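Histidine acid phosphatase (Bifidobacterium longum subsp. infantis, PDB 6RXD) probably removes phosphate groups stepwise from inositol hexakisphosphate (phytate) and lower inositol polyphosphates, as a histidine acid phosphatase of the MINPP subfamily. Local coordinates at residues Thr381-Val386 and Glu497-Leu502; Val468-Leu471 and Glu476-Phe479; Pro478-Cys483 and Ala504-Leu509. All coordinates share one frame; numbering follows the deposited sequence. Where two conformers were deposited one is given.

Interaction 1 (Thr381-Val386 and Glu497-Leu502); sequences TIDARV and ELKSCL
The helical segments that carry Asp383 and Lys499 stay well apart, their closest CA atoms, those of these same two residues, being 10.8 Å from each other, so the gap is bridged by side chains alone. Most of the span is covered by Lys499, whose chain is extended from CG onward (chi2 177°, chi3 -179°) and aims at the other helix. Asp383 does not start out toward the lysine, but with CG anti to the carbonyl carbon (chi1 -74°) its carboxylate ends nearer to it, the two side chains arriving from opposite directions. Lys499 NZ lies 2.7 Å from Asp383 OD1, which accepts on its syn lone pair, on the side of OD2. The second oxygen is also near, with Asp383 OD2 3.2 Å from Lys499 NZ, yet the hydrogen bond of this salt bridge goes to OD1. Only 85 Å² is buried between the segments, in keeping with a single ionic tie at the protein surface. Nearby, Leu495 of helix 495-501 touches both Ile382 and Asp383, while Ile382 packs on Trp448 and Val450 of strand 445-453 and on Tyr38 of strand 34-44. The salt bridge thus joins helix 372-386, lying against the central sheet, to the C-terminal helix 495-501.

Interaction 2 (Val468-Leu471 and Glu476-Phe479); sequences VRML and EVPF
A beta hairpin made by strands 467-472 and 475-477 brings Leu471 opposite Glu476 as an antiparallel non-hydrogen-bonded pair, with CA atoms 4.3 Å apart. One step further from the turn, Val477 N donates to Met470 O over 3.2 Å in a nearly straight bond. Beyond this the segments splay apart, and a water fills the widening gap, accepting from Met470 N and donating to Val477 O.

Met470 carries much of the apolar contact. Its chain turns at the thioether (chi3 51°), which sets the methyl over the Phe479 ring: Met470 CE is 3.6 Å from the ring centroid and 15° off its normal, a CH-pi contact. The sulfur stands obliquely, making this a Met-aromatic pair as well. Met470 CG also meets Val477 CG2, and Leu471 CD2 lies against CA and CB of Glu476.

Arg469 bends at chi2 and chi3 to bring its guanidinium to Glu476. Arg469 NH1 bonds Glu476 OE2 at 3.0 Å; the oxygen is in the guanidinium plane, whereas the nitrogen approaches from above the carboxylate, the two planes being 76° apart. Glu476 OE2 is also bonded to Ser28 OG and Thr491 OG1, while Arg469 NE forms a salt bridge with Asp449 and Arg469 NH1 bonds Ser28 O, so both charged ends have several partners and Ser28 serves both.

Strand 467-472 pairs on its other side with strand 445-453, which contributes Trp448 edge-to-face with Phe479. Tyr493 of strand 493-494 makes a second edge-to-face contact with this ring, and Leu498 of helix 495-501 packs on both Val468 and Phe479, tying the hairpin into the sheet and its covering helix.

Interaction 3 (Pro478-Cys483 and Ala504-Leu509); sequences PFRSEC and ADHKTL
Arg480 lays its guanidinium flat on the imidazole of His506, the centres 3.5 Å apart and the planes at 18°. The overlap is offset: Arg480 CZ is over the rim of the ring, 3.4 Å from His506 CE1, although the side chains as wholes cross at about a right angle. On the opposite face of the imidazole is the backbone of Ala504. Arg480 NE donates to Glu482 OE1 (2.8 Å) and Arg480 NH2 to Glu482 OE2 (3.1 Å), a side-on, two-nitrogen salt bridge. The pair sits within a type I turn from Arg480 to Cys483, closed by Cys483 N bonding Arg480 O. Glu482 CB lies 3.5 Å from His506 O, and the bend at chi2 (97°) turns the carboxylate back to the arginine. His506 ND1 is bonded to Cys501 O, which would help fix the rotation of the ring.

No hydrogen bond crosses between the loops; stacking and van der Waals contact join them. His506 is a zinc-binding residue seen crystallographically in this protein, although no zinc is bound to it in this chain. The nearby carboxylate would be expected to offset the arginine's charge beside the imidazole, making its close stacking easier to accommodate.

All three contacts lie on the same side of the chain's centre, their own centres 13 to 14 Å apart. Along the chain, interaction 2 is nested within the loop closed by interaction 1, while interactions 1 and 3 alternate and interaction 3 begins on Pro478 and Phe479, where the hairpin of interaction 2 ends. Helix 495-501 links them: Leu498 CD1 packs 3.6 Å from Phe479 CZ, and the Cys501-Cys483 disulfide joins interactions 1 and 3. Glu497 adds a probable hydrogen bond to Thr508. The C-terminal helix is therefore tied ionically to helix 372-386, by apolar packing to strand 467-472 and Phe479, and covalently to the 478-483 loop.

Interaction 1 (Thr381-Val386 and Glu497-Leu502)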
loop_
_atom_site.group_PDB
_atom_site.type_symbol
_atom_site.label_atom_id
_atom_site.label_comp_id
_atom_site.label_asym_id
_atom_site.label_seq_id
_atom_site.Cartn_x
_atom_site.Cartn_y
_atom_site.Cartn_z
ATOM N N THR A 381 -16.186 -12.513 10.067
ATOM C CA THR A 381 -15.698 -12.286 11.423
ATOM C C THR A 381 -16.687 -11.450 12.238
ATOM O O THR A 381 -16.734 -11.562 13.467
ATOM C CB THR A 381 -14.279 -11.654 11.469
ATOM O OG1 THR A 381 -14.291 -10.392 10.801
ATOM C CG2 THR A 381 -13.238 -12.564 10.831
ATOM N N ILE A 382 -17.477 -10.616 11.563
ATOM C CA ILE A 382 -18.559 -9.923 12.249
ATOM C C ILE A 382 -19.584 -10.964 12.697
ATOM O O ILE A 382 -19.992 -10.976 13.859
ATOM C CB ILE A 382 -19.236 -8.864 11.360
ATOM C CG1 ILE A 382 -18.259 -7.736 11.048
ATOM C CG2 ILE A 382 -20.473 -8.286 12.058
ATOM C CD1 ILE A 382 -18.782 -6.759 9.969
ATOM N N ASP A 383 -19.992 -11.846 11.784
ATOM C CA ASP A 383 -20.933 -12.908 12.142
ATOM C C ASP A 383 -20.434 -13.737 13.327
ATOM O O ASP A 383 -21.207 -14.055 14.237
ATOM C CB ASP A 383 -21.201 -13.837 10.955
ATOM C CG ASP A 383 -22.084 -13.212 9.900
ATOM O OD1 ASP A 383 -22.876 -12.295 10.219
ATOM O OD2 ASP A 383 -21.990 -13.658 8.734
ATOM N N ALA A 384 -19.151 -14.094 13.331
ATOM C CA ALA A 384 -18.608 -14.907 14.428
ATOM C C ALA A 384 -18.824 -14.240 15.786
ATOM O O ALA A 384 -19.145 -14.900 16.774
ATOM C CB ALA A 384 -17.128 -15.188 14.213
ATOM N N ARG A 385 -18.655 -12.922 15.821
ATOM C CA ARG A 385 -18.821 -12.145 17.047
ATOM C C ARG A 385 -20.297 -12.009 17.416
ATOM O O ARG A 385 -20.697 -12.279 18.558
ATOM C CB ARG A 385 -18.181 -10.759 16.872
ATOM C CG ARG A 385 -18.406 -9.788 18.028
ATOM C CD ARG A 385 -17.978 -10.364 19.383
ATOM N NE ARG A 385 -18.141 -9.379 20.449
ATOM C CZ ARG A 385 -18.083 -9.666 21.744
ATOM N NH1 ARG A 385 -17.881 -10.921 22.132
ATOM N NH2 ARG A 385 -18.237 -8.706 22.651
ATOM N N VAL A 386 -21.103 -11.591 16.444
ATOM C CA VAL A 386 -22.551 -11.457 16.631
ATOM C C VAL A 386 -23.134 -12.782 17.110
ATOM O O VAL A 386 -24.026 -12.810 17.969
ATOM C CB VAL A 386 -23.233 -11.009 15.321
ATOM C CG1 VAL A 386 -24.762 -11.085 15.442
ATOM C CG2 VAL A 386 -22.787 -9.593 14.956
ATOM N N GLU A 497 -27.890 -5.207 5.272
ATOM C CA GLU A 497 -27.798 -4.368 4.085
ATOM C C GLU A 497 -26.443 -4.538 3.416
ATOM O O GLU A 497 -26.369 -4.655 2.190
ATOM C CB GLU A 497 -28.065 -2.893 4.428
ATOM C CG GLU A 497 -27.752 -1.914 3.287
ATOM C CD GLU A 497 -28.739 -1.974 2.137
ATOM O OE1 GLU A 497 -29.688 -2.784 2.182
ATOM O OE2 GLU A 497 -28.568 -1.198 1.168
ATOM N N LEU A 498 -25.371 -4.555 4.209
ATOM C CA LEU A 498 -24.034 -4.725 3.639
ATOM C C LEU A 498 -23.892 -6.069 2.948
ATOM O O LEU A 498 -23.269 -6.160 1.891
ATOM C CB LEU A 498 -22.940 -4.554 4.693
ATOM C CG LEU A 498 -22.809 -3.148 5.272
ATOM C CD1 LEU A 498 -21.558 -3.052 6.138
ATOM C CD2 LEU A 498 -22.768 -2.124 4.143
ATOM N N LYS A 499 -24.468 -7.116 3.527
ATOM C CA LYS A 499 -24.339 -8.441 2.924
ATOM C C LYS A 499 -24.993 -8.491 1.552
ATOM O O LYS A 499 -24.542 -9.205 0.651
ATOM C CB LYS A 499 -24.929 -9.513 3.844
ATOM C CG LYS A 499 -24.054 -9.823 5.053
ATOM C CD LYS A 499 -24.737 -10.841 5.967
ATOM C CE LYS A 499 -23.880 -11.141 7.191
ATOM N NZ LYS A 499 -24.646 -11.927 8.208
ATOM N N SER A 500 -26.059 -7.721 1.389
ATOM C CA SER A 500 -26.710 -7.619 0.094
ATOM C C SER A 500 -25.992 -6.650 -0.832
ATOM O O SER A 500 -25.698 -6.976 -1.983
ATOM C CB SER A 500 -28.171 -7.185 0.290
ATOM O OG SER A 500 -28.810 -6.861 -0.928
ATOM N N CYS A 501 -25.686 -5.459 -0.334
ATOM C CA CYS A 501 -25.239 -4.365 -1.196
ATOM C C CYS A 501 -23.757 -4.422 -1.554
ATOM O O CYS A 501 -23.323 -3.794 -2.524
ATOM C CB CYS A 501 -25.610 -2.991 -0.604
ATOM S SG CYS A 501 -24.607 -2.372 0.791
ATOM N N LEU A 502 -22.977 -5.160 -0.770
ATOM C CA LEU A 502 -21.556 -5.324 -1.085
ATOM C C LEU A 502 -21.297 -6.544 -1.950
ATOM O O LEU A 502 -20.177 -6.739 -2.427
ATOM C CB LEU A 502 -20.698 -5.393 0.178
ATOM C CG LEU A 502 -20.786 -4.138 1.041
ATOM C CD1 LEU A 502 -19.774 -4.223 2.172
ATOM C CD2 LEU A 502 -20.546 -2.892 0.192
#

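Interaction 2 (Val468-Leu471 and Glu476-Phe479)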
loop_
_atom_site.group_PDB
_atom_site.type_symbol
_atom_site.label_atom_id
_atom_site.label_comp_id
_atom_site.label_asym_id
_atom_site.label_seq_id
_atom_site.Cartn_x
_atom_site.Cartn_y
_atom_site.Cartn_z
ATOM N N VAL A 468 -22.938 -0.981 11.053
ATOM C CA VAL A 468 -21.525 -0.919 10.722
ATOM C C VAL A 468 -21.177 0.438 10.131
ATOM O O VAL A 468 -21.962 0.999 9.363
ATOM C CB VAL A 468 -21.189 -2.007 9.665
ATOM C CG1 VAL A 468 -19.687 -2.046 9.341
ATOM C CG2 VAL A 468 -21.666 -3.407 10.120
ATOM N N ARG A 469 -19.988 0.943 10.454
ATOM C CA ARG A 469 -19.504 2.227 9.944
ATOM C C ARG A 469 -18.065 2.038 9.473
ATOM O O ARG A 469 -17.303 1.336 10.123
ATOM C CB ARG A 469 -19.563 3.264 11.081
ATOM C CG ARG A 469 -18.976 4.630 10.785
ATOM C CD ARG A 469 -17.490 4.742 11.184
ATOM N NE ARG A 469 -17.206 4.548 12.611
ATOM C CZ ARG A 469 -17.512 5.423 13.572
ATOM N NH1 ARG A 469 -18.160 6.537 13.272
ATOM N NH2 ARG A 469 -17.194 5.171 14.838
ATOM N N MET A 470 -17.695 2.662 8.352
ATOM C CA MET A 470 -16.351 2.497 7.784
ATOM C C MET A 470 -15.484 3.758 7.851
ATOM O O MET A 470 -15.983 4.880 7.660
ATOM C CB MET A 470 -16.445 2.031 6.318
ATOM C CG MET A 470 -15.108 2.083 5.543
ATOM S SD MET A 470 -15.136 1.089 4.035
ATOM C CE MET A 470 -16.658 1.690 3.267
ATOM N N LEU A 471 -14.194 3.555 8.139
ATOM C CA LEU A 471 -13.146 4.568 7.959
ATOM C C LEU A 471 -12.174 4.069 6.899
ATOM O O LEU A 471 -11.804 2.901 6.908
ATOM C CB LEU A 471 -12.367 4.800 9.262
ATOM C CG LEU A 471 -13.061 5.162 10.577
ATOM C CD1 LEU A 471 -12.024 5.685 11.585
ATOM C CD2 LEU A 471 -14.168 6.159 10.403
ATOM N N GLU A 476 -13.867 9.033 7.878
ATOM C CA GLU A 476 -15.173 8.372 7.858
ATOM C C GLU A 476 -15.808 8.574 6.497
ATOM O O GLU A 476 -15.913 9.707 6.002
ATOM C CB GLU A 476 -16.078 8.921 8.970
ATOM C CG GLU A 476 -17.431 8.204 9.087
ATOM C CD GLU A 476 -18.153 8.562 10.373
ATOM O OE1 GLU A 476 -17.765 9.576 10.991
ATOM O OE2 GLU A 476 -19.086 7.830 10.779
ATOM N N VAL A 477 -16.222 7.470 5.879
ATOM C CA VAL A 477 -16.799 7.520 4.544
ATOM C C VAL A 477 -18.066 6.684 4.502
ATOM O O VAL A 477 -18.216 5.735 5.272
ATOM C CB VAL A 477 -15.805 7.004 3.469
ATOM C CG1 VAL A 477 -14.611 7.944 3.343
ATOM C CG2 VAL A 477 -15.356 5.576 3.782
ATOM N N PRO A 478 -18.987 7.044 3.603
ATOM C CA PRO A 478 -20.129 6.167 3.345
ATOM C C PRO A 478 -19.655 4.900 2.662
ATOM O O PRO A 478 -18.582 4.881 2.050
ATOM C CB PRO A 478 -20.989 6.985 2.374
ATOM C CG PRO A 478 -20.032 7.950 1.716
ATOM C CD PRO A 478 -19.017 8.275 2.791
ATOM N N PHE A 479 -20.441 3.842 2.769
ATOM C CA PHE A 479 -20.257 2.704 1.886
ATOM C C PHE A 479 -20.706 3.111 0.486
ATOM O O PHE A 479 -21.210 4.228 0.291
ATOM C CB PHE A 479 -21.028 1.491 2.416
ATOM C CG PHE A 479 -20.284 0.730 3.502
ATOM C CD1 PHE A 479 -19.488 -0.360 3.179
ATOM C CD2 PHE A 479 -20.374 1.119 4.834
ATOM C CE1 PHE A 479 -18.809 -1.060 4.165
ATOM C CE2 PHE A 479 -19.693 0.423 5.826
ATOM C CZ PHE A 479 -18.902 -0.669 5.483
HETATM O O HOH W 1 -19.609 3.920 6.820
#

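Interaction 3 (Pro478-Cys483 and Ala504-Leu509)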
loop_
_atom_site.group_PDB
_atom_site.type_symbol
_atom_site.label_atom_id
_atom_site.label_comp_id
_atom_site.label_asym_id
_atom_site.label_seq_id
_atom_site.Cartn_x
_atom_site.Cartn_y
_atom_site.Cartn_z
ATOM N N PRO A 478 -18.987 7.044 3.603
ATOM C CA PRO A 478 -20.129 6.167 3.345
ATOM C C PRO A 478 -19.655 4.900 2.662
ATOM O O PRO A 478 -18.582 4.881 2.050
ATOM C CB PRO A 478 -20.989 6.985 2.374
ATOM C CG PRO A 478 -20.032 7.950 1.716
ATOM C CD PRO A 478 -19.017 8.275 2.791
ATOM N N PHE A 479 -20.441 3.842 2.769
ATOM C CA PHE A 479 -20.257 2.704 1.886
ATOM C C PHE A 479 -20.706 3.111 0.486
ATOM O O PHE A 479 -21.210 4.228 0.291
ATOM C CB PHE A 479 -21.028 1.491 2.416
ATOM C CG PHE A 479 -20.284 0.730 3.502
ATOM C CD1 PHE A 479 -19.488 -0.360 3.179
ATOM C CD2 PHE A 479 -20.374 1.119 4.834
ATOM C CE1 PHE A 479 -18.809 -1.060 4.165
ATOM C CE2 PHE A 479 -19.693 0.423 5.826
ATOM C CZ PHE A 479 -18.902 -0.669 5.483
ATOM N N ARG A 480 -20.493 2.237 -0.494
ATOM C CA ARG A 480 -20.764 2.565 -1.896
ATOM C C ARG A 480 -22.213 2.980 -2.100
ATOM O O ARG A 480 -23.094 2.569 -1.343
ATOM C CB ARG A 480 -20.413 1.377 -2.802
ATOM C CG ARG A 480 -21.085 0.087 -2.392
ATOM C CD ARG A 480 -20.637 -1.081 -3.285
ATOM N NE ARG A 480 -20.784 -0.738 -4.698
ATOM C CZ ARG A 480 -19.919 -1.048 -5.661
ATOM N NH1 ARG A 480 -18.811 -1.739 -5.400
ATOM N NH2 ARG A 480 -20.172 -0.669 -6.912
ATOM N N SER A 481 -22.453 3.802 -3.119
ATOM C CA SER A 481 -23.723 4.517 -3.272
ATOM C C SER A 481 -24.963 3.629 -3.362
ATOM O O SER A 481 -26.068 4.077 -3.060
ATOM C CB SER A 481 -23.657 5.435 -4.495
ATOM O OG SER A 481 -23.593 4.659 -5.673
ATOM N N GLU A 482 -24.798 2.375 -3.765
ATOM C CA GLU A 482 -25.950 1.481 -3.814
ATOM C C GLU A 482 -26.472 1.152 -2.414
ATOM O O GLU A 482 -27.652 0.816 -2.237
ATOM C CB GLU A 482 -25.592 0.197 -4.569
ATOM C CG GLU A 482 -25.185 0.409 -6.018
ATOM C CD GLU A 482 -23.675 0.464 -6.204
ATOM O OE1 GLU A 482 -22.956 0.891 -5.268
ATOM O OE2 GLU A 482 -23.200 0.061 -7.285
ATOM N N CYS A 483 -25.593 1.237 -1.416
ATOM C CA CYS A 483 -25.959 0.878 -0.044
ATOM C C CYS A 483 -26.827 1.933 0.620
ATOM O O CYS A 483 -26.552 3.125 0.504
ATOM C CB CYS A 483 -24.708 0.673 0.815
ATOM S SG CYS A 483 -23.624 -0.655 0.253
ATOM N N ALA A 504 -21.898 -8.817 -5.486
ATOM C CA ALA A 504 -21.747 -8.375 -6.882
ATOM C C ALA A 504 -22.994 -7.745 -7.522
ATOM O O ALA A 504 -22.876 -6.866 -8.382
ATOM C CB ALA A 504 -21.194 -9.520 -7.760
ATOM N N ASP A 505 -24.189 -8.185 -7.121
ATOM C CA ASP A 505 -25.403 -7.556 -7.620
ATOM C C ASP A 505 -25.661 -6.161 -7.043
ATOM O O ASP A 505 -26.494 -5.423 -7.568
ATOM C CB ASP A 505 -26.629 -8.427 -7.347
ATOM C CG ASP A 505 -26.561 -9.734 -8.055
ATOM O OD1 ASP A 505 -27.620 -10.308 -8.374
ATOM O OD2 ASP A 505 -25.430 -10.177 -8.271
ATOM N N HIS A 506 -24.984 -5.821 -5.948
ATOM C CA HIS A 506 -25.175 -4.519 -5.290
ATOM C C HIS A 506 -26.637 -4.095 -5.105
ATOM O O HIS A 506 -26.991 -2.934 -5.341
ATOM C CB HIS A 506 -24.397 -3.431 -6.032
ATOM C CG HIS A 506 -22.941 -3.731 -6.150
ATOM N ND1 HIS A 506 -22.146 -4.000 -5.049
ATOM C CD2 HIS A 506 -22.131 -3.840 -7.228
ATOM C CE1 HIS A 506 -20.916 -4.250 -5.450
ATOM N NE2 HIS A 506 -20.882 -4.164 -6.771
ATOM N N LYS A 507 -27.478 -5.033 -4.680
ATOM C CA LYS A 507 -28.876 -4.731 -4.400
ATOM C C LYS A 507 -29.026 -4.142 -3.008
ATOM O O LYS A 507 -28.377 -4.591 -2.055
ATOM C CB LYS A 507 -29.727 -5.995 -4.460
ATOM C CG LYS A 507 -29.734 -6.704 -5.791
ATOM C CD LYS A 507 -30.680 -7.888 -5.731
ATOM C CE LYS A 507 -30.852 -8.530 -7.092
ATOM N NZ LYS A 507 -31.770 -9.700 -7.022
ATOM N N THR A 508 -29.903 -3.154 -2.879
ATOM C CA THR A 508 -30.227 -2.633 -1.558
ATOM C C THR A 508 -31.474 -3.317 -1.006
ATOM O O THR A 508 -32.355 -3.734 -1.767
ATOM C CB THR A 508 -30.441 -1.116 -1.575
ATOM O OG1 THR A 508 -30.637 -0.653 -0.234
ATOM C CG2 THR A 508 -31.665 -0.748 -2.420
ATOM N N LEU A 509 -31.550 -3.438 0.316
ATOM C CA LEU A 509 -32.768 -3.950 0.934
ATOM C C LEU A 509 -33.814 -2.845 1.037
ATOM O O LEU A 509 -34.951 -3.104 1.434
ATOM C CB LEU A 509 -32.489 -4.542 2.319
ATOM C CG LEU A 509 -31.498 -5.703 2.338
ATOM C CD1 LEU A 509 -31.266 -6.212 3.762
ATOM C CD2 LEU A 509 -31.968 -6.832 1.424
#